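PDB 6MU0: probable ribose-5-phosphate isomerase B from Mycoplasma genitalium, which probably catalyses the interconversion of ribulose-5-phosphate and ribose-5-phosphate in the non-oxidative stage of the pentose phosphate pathway. Local coordinates for residues C117-S120 / R121-T124. Sequence-based numbering, arbitrary orientation.
With 5RP (ribulose-5-phosphate), chain B.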
loop_
_atom_site.group_PDB
_atom_site.type_symbol
_atom_site.label_atom_id
_atom_site.label_comp_id
_atom_site.label_asym_id
_atom_site.label_seq_id
_atom_site.Cartn_x
_atom_site.Cartn_y
_atom_site.Cartn_z
ATOM N N CYS A 117 0.260 3.746 0.191
ATOM C CA CYS A 117 -0.710 4.520 0.953
ATOM C C CYS A 117 -1.176 5.705 0.121
ATOM O O CYS A 117 -0.351 6.416 -0.472
ATOM C CB CYS A 117 -0.099 4.999 2.268
ATOM S SG CYS A 117 0.464 3.616 3.302
ATOM N N LEU A 118 -2.496 5.910 0.095
ATOM C CA LEU A 118 -3.153 6.849 -0.800
ATOM C C LEU A 118 -4.111 7.738 -0.020
ATOM O O LEU A 118 -4.665 7.343 1.014
ATOM C CB LEU A 118 -3.980 6.111 -1.860
ATOM C CG LEU A 118 -3.236 5.089 -2.716
ATOM C CD1 LEU A 118 -4.202 4.340 -3.612
ATOM C CD2 LEU A 118 -2.150 5.757 -3.537
ATOM N N SER A 119 -4.326 8.927 -0.567
ATOM C CA SER A 119 -5.256 9.919 -0.043
ATOM C C SER A 119 -6.599 9.843 -0.761
ATOM O O SER A 119 -6.657 9.942 -1.991
ATOM C CB SER A 119 -4.665 11.307 -0.272
ATOM O OG SER A 119 -5.606 12.329 0.009
ATOM N N SER A 120 -7.678 9.742 0.012
ATOM C CA SER A 120 -9.029 9.786 -0.527
ATOM C C SER A 120 -9.580 11.201 -0.655
ATOM O O SER A 120 -10.487 11.419 -1.463
ATOM C CB SER A 120 -9.972 9.005 0.385
ATOM O OG SER A 120 -9.950 9.584 1.672
ATOM N N ARG A 121 -9.083 12.156 0.137
ATOM C CA ARG A 121 -9.669 13.490 0.200
ATOM C C ARG A 121 -8.925 14.531 -0.625
ATOM O O ARG A 121 -9.492 15.596 -0.890
ATOM C CB ARG A 121 -9.751 13.970 1.652
ATOM C CG ARG A 121 -10.871 13.328 2.433
ATOM C CD ARG A 121 -10.849 13.737 3.899
ATOM N NE ARG A 121 -12.057 13.292 4.583
ATOM C CZ ARG A 121 -12.144 12.999 5.873
ATOM N NH1 ARG A 121 -11.071 13.058 6.653
ATOM N NH2 ARG A 121 -13.319 12.642 6.373
ATOM N N PHE A 122 -7.680 14.259 -1.030
ATOM C CA PHE A 122 -6.835 15.269 -1.648
ATOM C C PHE A 122 -6.305 14.868 -3.013
ATOM O O PHE A 122 -5.593 15.661 -3.643
ATOM C CB PHE A 122 -5.684 15.640 -0.703
ATOM C CG PHE A 122 -6.155 16.364 0.513
ATOM C CD1 PHE A 122 -6.310 17.743 0.491
ATOM C CD2 PHE A 122 -6.497 15.673 1.669
ATOM C CE1 PHE A 122 -6.770 18.420 1.595
ATOM C CE2 PHE A 122 -6.970 16.355 2.779
ATOM C CZ PHE A 122 -7.107 17.731 2.738
ATOM N N VAL A 123 -6.642 13.674 -3.485
ATOM C CA VAL A 123 -6.167 13.144 -4.755
ATOM C C VAL A 123 -7.375 12.551 -5.467
ATOM O O VAL A 123 -8.227 11.924 -4.829
ATOM C CB VAL A 123 -5.064 12.087 -4.520
ATOM C CG1 VAL A 123 -4.614 11.452 -5.827
ATOM C CG2 VAL A 123 -3.872 12.712 -3.798
ATOM N N THR A 124 -7.480 12.793 -6.773
ATOM C CA THR A 124 -8.645 12.325 -7.513
ATOM C C THR A 124 -8.569 10.815 -7.731
ATOM O O THR A 124 -7.501 10.200 -7.654
ATOM C CB THR A 124 -8.733 13.009 -8.878
ATOM O OG1 THR A 124 -7.604 12.621 -9.669
ATOM C CG2 THR A 124 -8.770 14.526 -8.733
HETATM C C2 5RP B . -5.779 9.814 8.789
HETATM C C3 5RP B . -6.945 10.297 7.951
HETATM C C5 5RP B . -8.345 9.791 8.331
HETATM O O13 5RP B . -9.019 9.287 7.194
HETATM C C6 5RP B . -9.053 11.025 8.895
HETATM O O14 5RP B . -8.318 11.485 10.028
HETATM C C7 5RP B . -10.488 10.741 9.279
HETATM O O8 5RP B . -11.124 12.002 9.561
HETATM P P9 5RP B . -12.651 12.021 10.050
HETATM O O12 5RP B . -12.975 13.475 10.239
HETATM O O11 5RP B . -13.477 11.359 8.953
HETATM O O10 5RP B . -12.735 11.215 11.332
HETATM O O4 5RP B . -6.816 11.093 7.044
HETATM O O1 5RP B . -4.557 10.373 8.321
HETATM O O HOH W 1 -11.157 13.422 -3.817
#
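Ser119 swings its OG opposite the backbone N (chi1 170°), which carries it forward to the peptide of Phe122, while the aliphatic chain of Arg121 runs extended from CG to NE toward the substrate. Ser119 OG accepts the N-H of Phe122 N at 3.0 Å, a bent side-chain to main-chain bond (139°) that spans three residues in the loop after strand 115-117. A small hydroxyl suits this buried place, because the same OG also hydrogen-bonds Gly78 O in the substrate-binding loop. Ser119 OG lies at the edge of the Phe122 ring, near its plane, and 3.4 Å from Phe122 CB. On the next residue, Val123 CG2 packs against Ser119 CB at 3.9 Å, and a water donates to Ser120 O and, weakly, to Val123 O. Ser120 OG is hydrogen-bonded to Thr20 OG1. Arg121 addresses the ribulose-5-phosphate twice: NH1 donates to the ester oxygen O8 at 3.1 Å, almost straight (168°), and NH2 to the phosphate oxygen O11 at 2.9 Å. Both acceptors lie at the guanidinium edge, a two-point grip that should fix its rotation. The positive charge probably helps neutralise the phosphate, while the Ser119 bond and the backbone hydrogen bond of Arg121 with Gly78 probably help to hold the arginine in place.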